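Local coordinates for protein Cog5 (Kluyveromyces lactis, PDB 4U6U) that probably helps tether vesicles at the Golgi as a subunit of the conserved oligomeric Golgi complex, within which it pairs with Cog7, at residues M50-D55 with L107-T112; T191-M196 with S219-F224. The protein carries 7 engineered substitutions. All coordinates share one frame; numbering follows the deposited sequence.

How the interactions relate
Interaction 1 lies at the surface and interaction 2 in the interior, and their chemistry follows. In interaction 1 a loop with exposed acidic residues is laid on helix 92-118, using backbone atoms against a tyrosine ring and a polar bond between hydroxyl and carboxylate. Interaction 2 joins the end of helix 175-192 to the start of helix 220-241, through the long side chain of Q193, a weak hydrogen-bond acceptor for L220 N, and through apolar packing of L220 on L192 and M196. The centres of interactions 1 and 2 are about 26 Å apart. Helix 128-141 lies beside one segment of each, touched by L107 and L110 of 107-112 and by L195 and M196 of 191-196.

Interaction 1: M50-D55 with L107-T112; sequences MPLETD and LRYLST
Y109 carries most of the contact, its ring receiving the loop residues L52 to D55. Its CG stands anti to the backbone N (chi1 176°), which starts the ring toward the loop from a helix position whose CB points neither at the loop nor from it. The loop backbone then passes the CD1-CE1 rim of the ring: E53 O lies oblique to it, 3.4 Å from Y109 CE1, and only D55 N approaches at the edge, near the ring plane, 3.7 Å from Y109 CD1. L52 reaches Y109 nearer the helix, its CD2 4.1 Å from Y109 CB and about equally near CG; L52 also touches E105 and L106 of helix 92-118 and C64 of helix 61-81. A tyrosine suits the place because it is long enough to meet L52 at its base and the loop backbone along its rim; an alanine here would probably leave E53 O and D55 N without the ring they lie against and open a gap between the loop and L62 of helix 61-81. Three residues on, T112 faces the loop, and its OG1 donates to D55 OD1, the two side chains crossing at about a right angle. The 2.5 Å separation of T112 OG1 and D55 OD1 is too short to trust at this resolution, and D55 is poorly ordered; a threonine hydroxyl can donate to a carboxylate of an exposed residue. The arrangement is that of an interhelical loop, between helices 11-47 and 61-81, laid along the side of helix 92-118 in an all-helical rod.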
ATOM      1  N   MET B  50     -16.377 -10.986  -3.514  1.00134.06           N
ATOM      2  CA  MET B  50     -15.206 -11.246  -4.349  1.00140.24           C
ATOM      3  C   MET B  50     -14.177 -12.067  -3.589  1.00157.78           C
ATOM      4  O   MET B  50     -13.396 -11.525  -2.799  1.00155.53           O
ATOM      5  CB  MET B  50     -14.576  -9.942  -4.831  1.00126.87           C
ATOM      6  CG  MET B  50     -15.320  -9.310  -5.982  1.00127.96           C
ATOM      7  SD  MET B  50     -14.655  -7.700  -6.406  1.00158.53           S
ATOM      8  CE  MET B  50     -14.900  -6.837  -4.860  1.00106.40           C
ATOM      9  N   PRO B  51     -14.172 -13.387  -3.833  1.00164.72           N
ATOM     10  CA  PRO B  51     -13.218 -14.301  -3.208  1.00166.95           C
ATOM     11  C   PRO B  51     -11.925 -14.210  -3.988  1.00160.81           C
ATOM     12  O   PRO B  51     -11.872 -13.496  -4.994  1.00155.68           O
ATOM     13  CB  PRO B  51     -13.878 -15.677  -3.356  1.00170.18           C
ATOM     14  CG  PRO B  51     -15.053 -15.475  -4.336  1.00167.44           C
ATOM     15  CD  PRO B  51     -14.972 -14.072  -4.865  1.00165.73           C
ATOM     16  N   LEU B  52     -10.886 -14.902  -3.558  1.00159.27           N
ATOM     17  CA  LEU B  52      -9.676 -14.816  -4.337  1.00155.60           C
ATOM     18  C   LEU B  52      -9.220 -16.188  -4.839  1.00163.54           C
ATOM     19  O   LEU B  52     -10.005 -17.119  -5.041  1.00163.79           O
ATOM     20  CB  LEU B  52      -8.590 -14.132  -3.494  1.00143.20           C
ATOM     21  CG  LEU B  52      -7.484 -13.310  -4.166  1.00132.51           C
ATOM     22  CD1 LEU B  52      -8.056 -12.409  -5.258  1.00127.87           C
ATOM     23  CD2 LEU B  52      -6.739 -12.488  -3.117  1.00118.89           C
ATOM     24  N   GLU B  53      -7.926 -16.269  -5.063  1.00170.33           N
ATOM     25  CA  GLU B  53      -7.214 -17.483  -5.343  1.00176.21           C
ATOM     26  C   GLU B  53      -5.841 -17.060  -4.830  1.00179.46           C
ATOM     27  O   GLU B  53      -5.166 -16.245  -5.457  1.00182.17           O
ATOM     28  CB  GLU B  53      -7.271 -17.832  -6.842  1.00180.17           C
ATOM     29  CG  GLU B  53      -6.816 -19.239  -7.260  1.00186.63           C
ATOM     30  CD  GLU B  53      -7.899 -20.286  -7.258  1.00181.42           C
ATOM     31  OE1 GLU B  53      -7.567 -21.465  -7.539  1.00166.93           O
ATOM     32  OE2 GLU B  53      -9.070 -19.927  -7.003  1.00184.34           O
ATOM     33  N   THR B  54      -5.444 -17.571  -3.665  1.00186.84           N
ATOM     34  CA  THR B  54      -4.218 -17.100  -3.014  1.00191.68           C
ATOM     35  C   THR B  54      -2.957 -17.865  -3.430  1.00207.28           C
ATOM     36  O   THR B  54      -2.946 -19.097  -3.476  1.00201.29           O
ATOM     37  CB  THR B  54      -4.339 -17.176  -1.471  1.00168.35           C
ATOM     38  OG1 THR B  54      -4.539 -18.537  -1.063  1.00174.22           O
ATOM     39  CG2 THR B  54      -5.500 -16.341  -0.983  1.00151.10           C
ATOM     40  N   ASP B  55      -1.903 -17.100  -3.720  1.00232.75           N
ATOM     41  CA  ASP B  55      -0.570 -17.612  -4.057  1.00250.15           C
ATOM     42  C   ASP B  55      -0.612 -18.655  -5.169  1.00249.21           C
ATOM     43  O   ASP B  55       0.079 -19.674  -5.133  1.00256.21           O
ATOM     44  CB  ASP B  55       0.120 -18.171  -2.813  1.00262.96           C
ATOM     45  CG  ASP B  55       0.568 -17.077  -1.865  1.00266.98           C
ATOM     46  OD1 ASP B  55       0.686 -15.919  -2.316  1.00270.12           O
ATOM     47  OD2 ASP B  55       0.799 -17.371  -0.676  1.00267.50           O
ATOM     48  N   LEU B 107      -2.892  -7.989   0.665  1.00104.65           N
ATOM     49  CA  LEU B 107      -1.508  -7.563   0.841  1.00106.52           C
ATOM     50  C   LEU B 107      -0.556  -8.752   0.739  1.00113.83           C
ATOM     51  O   LEU B 107       0.473  -8.711   0.048  1.00105.41           O
ATOM     52  CB  LEU B 107      -1.331  -6.889   2.206  1.00100.63           C
ATOM     53  CG  LEU B 107      -1.367  -5.372   2.370  1.00107.56           C
ATOM     54  CD1 LEU B 107      -0.311  -4.735   1.510  1.00109.80           C
ATOM     55  CD2 LEU B 107      -2.725  -4.817   2.016  1.00115.69           C
ATOM     56  N   ARG B 108      -0.930  -9.819   1.437  1.00120.22           N
ATOM     57  CA  ARG B 108      -0.165 -11.047   1.431  1.00116.76           C
ATOM     58  C   ARG B 108      -0.089 -11.479  -0.030  1.00120.22           C
ATOM     59  O   ARG B 108       0.999 -11.674  -0.562  1.00112.43           O
ATOM     60  CB  ARG B 108      -0.841 -12.109   2.311  1.00111.52           C
ATOM     61  CG  ARG B 108       0.041 -13.252   2.804  1.00109.85           C
ATOM     62  CD  ARG B 108      -0.783 -14.301   3.565  1.00111.18           C
ATOM     63  NE  ARG B 108      -1.784 -13.714   4.456  1.00115.16           N
ATOM     64  CZ  ARG B 108      -3.103 -13.837   4.291  1.00118.14           C
ATOM     65  NH1 ARG B 108      -3.588 -14.519   3.255  1.00121.46           N
ATOM     66  NH2 ARG B 108      -3.944 -13.263   5.149  1.00112.86           N
ATOM     67  N   TYR B 109      -1.246 -11.542  -0.692  1.00126.56           N
ATOM     68  CA  TYR B 109      -1.300 -11.973  -2.082  1.00126.79           C
ATOM     69  C   TYR B 109      -0.375 -11.166  -2.987  1.00123.94           C
ATOM     70  O   TYR B 109       0.309 -11.735  -3.842  1.00129.33           O
ATOM     71  CB  TYR B 109      -2.716 -11.877  -2.646  1.00131.20           C
ATOM     72  CG  TYR B 109      -2.743 -12.239  -4.117  1.00136.40           C
ATOM     73  CD1 TYR B 109      -2.743 -13.566  -4.514  1.00145.04           C
ATOM     74  CD2 TYR B 109      -2.711 -11.256  -5.109  1.00132.13           C
ATOM     75  CE1 TYR B 109      -2.747 -13.912  -5.853  1.00154.31           C
ATOM     76  CE2 TYR B 109      -2.709 -11.594  -6.453  1.00135.98           C
ATOM     77  CZ  TYR B 109      -2.728 -12.929  -6.819  1.00152.47           C
ATOM     78  OH  TYR B 109      -2.727 -13.298  -8.148  1.00159.65           O
ATOM     79  N   LEU B 110      -0.357  -9.848  -2.806  1.00109.24           N
ATOM     80  CA  LEU B 110       0.402  -8.987  -3.706  1.00105.44           C
ATOM     81  C   LEU B 110       1.895  -9.096  -3.464  1.00119.13           C
ATOM     82  O   LEU B 110       2.667  -9.259  -4.411  1.00121.71           O
ATOM     83  CB  LEU B 110      -0.021  -7.529  -3.578  1.00100.42           C
ATOM     84  CG  LEU B 110      -1.405  -7.142  -4.109  1.00109.26           C
ATOM     85  CD1 LEU B 110      -1.661  -5.646  -3.895  1.00110.78           C
ATOM     86  CD2 LEU B 110      -1.568  -7.530  -5.572  1.00108.75           C
ATOM     87  N   SER B 111       2.301  -8.982  -2.202  1.00124.10           N
ATOM     88  CA  SER B 111       3.720  -8.957  -1.850  1.00120.61           C
ATOM     89  C   SER B 111       4.403 -10.292  -2.138  1.00116.43           C
ATOM     90  O   SER B 111       5.545 -10.322  -2.595  1.00123.89           O
ATOM     91  CB  SER B 111       3.902  -8.585  -0.380  1.00121.89           C
ATOM     92  OG  SER B 111       3.315  -9.548   0.475  1.00135.09           O
ATOM     93  N   THR B 112       3.713 -11.397  -1.882  1.00107.31           N
ATOM     94  CA  THR B 112       4.309 -12.696  -2.151  1.00106.79           C
ATOM     95  C   THR B 112       4.345 -12.951  -3.654  1.00105.05           C
ATOM     96  O   THR B 112       5.238 -13.620  -4.145  1.00108.20           O
ATOM     97  CB  THR B 112       3.566 -13.857  -1.444  1.00106.18           C
ATOM     98  OG1 THR B 112       2.295 -14.063  -2.059  1.00115.24           O
ATOM     99  CG2 THR B 112       3.390 -13.585   0.059  1.00 92.21           C
TER

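Interaction 2: T191-M196 with S219-F224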
ATOM      1  N   THR B 191      17.564  -3.344 -13.661  1.00158.75           N
ATOM      2  CA  THR B 191      16.282  -3.285 -14.345  1.00159.52           C
ATOM      3  C   THR B 191      15.085  -3.160 -13.391  1.00150.74           C
ATOM      4  O   THR B 191      14.013  -2.796 -13.834  1.00146.24           O
ATOM      5  CB  THR B 191      16.070  -4.518 -15.279  1.00148.43           C
ATOM      6  OG1 THR B 191      15.745  -5.679 -14.505  1.00146.89           O
ATOM      7  CG2 THR B 191      17.318  -4.797 -16.116  1.00144.35           C
ATOM      8  N   LEU B 192      15.252  -3.464 -12.103  1.00143.04           N
ATOM      9  CA  LEU B 192      14.156  -3.282 -11.135  1.00133.73           C
ATOM     10  C   LEU B 192      13.959  -1.824 -10.751  1.00142.27           C
ATOM     11  O   LEU B 192      12.836  -1.360 -10.532  1.00151.40           O
ATOM     12  CB  LEU B 192      14.380  -4.108  -9.862  1.00122.24           C
ATOM     13  CG  LEU B 192      13.270  -3.908  -8.811  1.00117.76           C
ATOM     14  CD1 LEU B 192      11.930  -4.352  -9.368  1.00120.35           C
ATOM     15  CD2 LEU B 192      13.528  -4.603  -7.485  1.00105.70           C
ATOM     16  N   GLN B 193      15.059  -1.100 -10.653  1.00140.74           N
ATOM     17  CA  GLN B 193      15.008   0.284 -10.226  1.00144.68           C
ATOM     18  C   GLN B 193      14.544   1.205 -11.350  1.00157.04           C
ATOM     19  O   GLN B 193      14.431   2.412 -11.152  1.00164.70           O
ATOM     20  CB  GLN B 193      16.371   0.702  -9.679  1.00140.55           C
ATOM     21  CG  GLN B 193      17.436   0.897 -10.719  1.00147.77           C
ATOM     22  CD  GLN B 193      18.815   1.009 -10.095  1.00152.71           C
ATOM     23  OE1 GLN B 193      18.972   0.866  -8.881  1.00148.52           O
ATOM     24  NE2 GLN B 193      19.824   1.247 -10.927  1.00158.23           N
ATOM     25  N   ASN B 194      14.262   0.634 -12.522  1.00155.65           N
ATOM     26  CA  ASN B 194      13.943   1.444 -13.703  1.00149.49           C
ATOM     27  C   ASN B 194      12.548   2.059 -14.007  1.00183.45           C
ATOM     28  O   ASN B 194      12.539   3.278 -14.167  1.00199.45           O
ATOM     29  CB  ASN B 194      14.362   0.652 -14.948  1.00140.08           C
ATOM     30  CG  ASN B 194      15.841   0.821 -15.272  1.00146.56           C
ATOM     31  OD1 ASN B 194      16.486   1.758 -14.793  1.00149.20           O
ATOM     32  ND2 ASN B 194      16.386  -0.085 -16.077  1.00146.26           N
ATOM     33  N   LEU B 195      11.373   1.406 -14.096  1.00165.38           N
ATOM     34  CA  LEU B 195      10.779   0.180 -13.521  1.00141.73           C
ATOM     35  C   LEU B 195      10.171   0.597 -12.192  1.00141.44           C
ATOM     36  O   LEU B 195       8.949   0.643 -12.078  1.00148.74           O
ATOM     37  CB  LEU B 195      11.712  -1.004 -13.373  1.00128.55           C
ATOM     38  CG  LEU B 195      10.983  -2.332 -13.662  1.00124.03           C
ATOM     39  CD1 LEU B 195      10.021  -2.762 -12.547  1.00111.47           C
ATOM     40  CD2 LEU B 195      10.251  -2.274 -15.006  1.00115.52           C
ATOM     41  N   MET B 196      10.983   0.893 -11.184  1.00135.84           N
ATOM     42  CA  MET B 196      10.405   1.496  -9.992  1.00133.48           C
ATOM     43  C   MET B 196      10.156   2.971 -10.266  1.00154.18           C
ATOM     44  O   MET B 196       9.107   3.511  -9.905  1.00167.09           O
ATOM     45  CB  MET B 196      11.283   1.312  -8.763  1.00119.38           C
ATOM     46  CG  MET B 196      11.026  -0.004  -8.057  1.00112.38           C
ATOM     47  SD  MET B 196      11.825  -0.135  -6.440  1.00123.74           S
ATOM     48  CE  MET B 196      10.923   1.080  -5.476  1.00112.40           C
ATOM     49  N   SER B 219      21.115   4.225  -4.459  1.00150.21           N
ATOM     50  CA  SER B 219      20.554   3.443  -5.552  1.00147.81           C
ATOM     51  C   SER B 219      20.371   2.031  -5.021  1.00141.50           C
ATOM     52  O   SER B 219      20.928   1.688  -3.977  1.00145.35           O
ATOM     53  CB  SER B 219      21.448   3.469  -6.805  1.00142.83           C
ATOM     54  OG  SER B 219      22.573   2.613  -6.701  1.00135.91           O
ATOM     55  N   LEU B 220      19.576   1.221  -5.708  1.00130.10           N
ATOM     56  CA  LEU B 220      19.431  -0.167  -5.304  1.00119.76           C
ATOM     57  C   LEU B 220      20.742  -0.907  -5.517  1.00136.57           C
ATOM     58  O   LEU B 220      21.140  -1.727  -4.684  1.00146.49           O
ATOM     59  CB  LEU B 220      18.292  -0.841  -6.062  1.00117.47           C
ATOM     60  CG  LEU B 220      16.901  -0.255  -5.787  1.00117.34           C
ATOM     61  CD1 LEU B 220      15.808  -1.149  -6.356  1.00105.20           C
ATOM     62  CD2 LEU B 220      16.703  -0.046  -4.292  1.00111.36           C
ATOM     63  N   ILE B 221      21.418  -0.619  -6.624  1.00135.93           N
ATOM     64  CA  ILE B 221      22.736  -1.202  -6.852  1.00129.27           C
ATOM     65  C   ILE B 221      23.702  -0.862  -5.718  1.00131.90           C
ATOM     66  O   ILE B 221      24.360  -1.755  -5.184  1.00138.76           O
ATOM     67  CB  ILE B 221      23.330  -0.767  -8.194  1.00121.62           C
ATOM     68  CG1 ILE B 221      22.786  -1.665  -9.292  1.00107.36           C
ATOM     69  CG2 ILE B 221      24.810  -1.011  -8.223  1.00125.95           C
ATOM     70  CD1 ILE B 221      21.458  -1.260  -9.767  1.00115.59           C
ATOM     71  N   ASP B 222      23.753   0.405  -5.317  1.00129.85           N
ATOM     72  CA  ASP B 222      24.720   0.824  -4.306  1.00137.45           C
ATOM     73  C   ASP B 222      24.573   0.062  -2.990  1.00133.89           C
ATOM     74  O   ASP B 222      25.567  -0.358  -2.399  1.00133.52           O
ATOM     75  CB  ASP B 222      24.602   2.320  -4.046  1.00146.84           C
ATOM     76  CG  ASP B 222      25.910   3.036  -4.257  1.00163.28           C
ATOM     77  OD1 ASP B 222      26.819   2.434  -4.869  1.00158.26           O
ATOM     78  OD2 ASP B 222      26.026   4.199  -3.821  1.00178.37           O
ATOM     79  N   GLN B 223      23.343  -0.133  -2.532  1.00127.14           N
ATOM     80  CA  GLN B 223      23.169  -0.880  -1.304  1.00121.02           C
ATOM     81  C   GLN B 223      23.367  -2.357  -1.563  1.00135.48           C
ATOM     82  O   GLN B 223      23.837  -3.079  -0.686  1.00147.37           O
ATOM     83  CB  GLN B 223      21.810  -0.626  -0.680  1.00100.85           C
ATOM     84  CG  GLN B 223      21.956   0.168   0.590  1.00112.48           C
ATOM     85  CD  GLN B 223      21.885  -0.691   1.842  1.00118.19           C
ATOM     86  OE1 GLN B 223      21.456  -1.842   1.791  1.00116.09           O
ATOM     87  NE2 GLN B 223      22.291  -0.125   2.981  1.00123.77           N
ATOM     88  N   PHE B 224      23.045  -2.805  -2.772  1.00128.63           N
ATOM     89  CA  PHE B 224      23.291  -4.199  -3.127  1.00115.52           C
ATOM     90  C   PHE B 224      24.776  -4.581  -3.015  1.00114.29           C
ATOM     91  O   PHE B 224      25.139  -5.439  -2.213  1.00103.91           O
ATOM     92  CB  PHE B 224      22.775  -4.480  -4.533  1.00107.26           C
ATOM     93  CG  PHE B 224      23.237  -5.796  -5.098  1.00104.70           C
ATOM     94  CD1 PHE B 224      22.639  -6.988  -4.708  1.00100.73           C
ATOM     95  CD2 PHE B 224      24.268  -5.839  -6.034  1.00105.45           C
ATOM     96  CE1 PHE B 224      23.055  -8.205  -5.246  1.00 99.69           C
ATOM     97  CE2 PHE B 224      24.692  -7.042  -6.574  1.00106.07           C
ATOM     98  CZ  PHE B 224      24.083  -8.231  -6.177  1.00105.07           C
TER
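The first turn of helix 220-241 meets the end of helix 175-192 here, with Q193 reaching across to L220 and I221. Q193 CG sits between the backbone N and the carbonyl carbon (chi1 73°), and the chain runs on extended, sliding past L220 in the opposite direction. Its OE1 accepts a weak hydrogen bond from L220 N at 3.2 Å, bent to 133°. Glutamine suits the spot: it is long enough to span the gap, its carbonyl serves an amide of the first turn, and its CB still packs on L220 CD1 at 3.8 Å. The same turn carries a classic N-cap, in which S219 OG accepts from D222 N at 2.9 Å with a nearly straight angle of 158°, so side-chain oxygens from both segments meet amides at this helix start. L220, whose CB points toward 191-196, brings its CD1 to within 4.1 Å of M196 SD and 4.3 Å of L192 CD2, with I189 and Y211 also touching this leucine. I221 crosses Q193 at about a right angle, putting its CD1 methyl against the amide group, and the I221 side chain also touches R186 and I189 of helix 175-192.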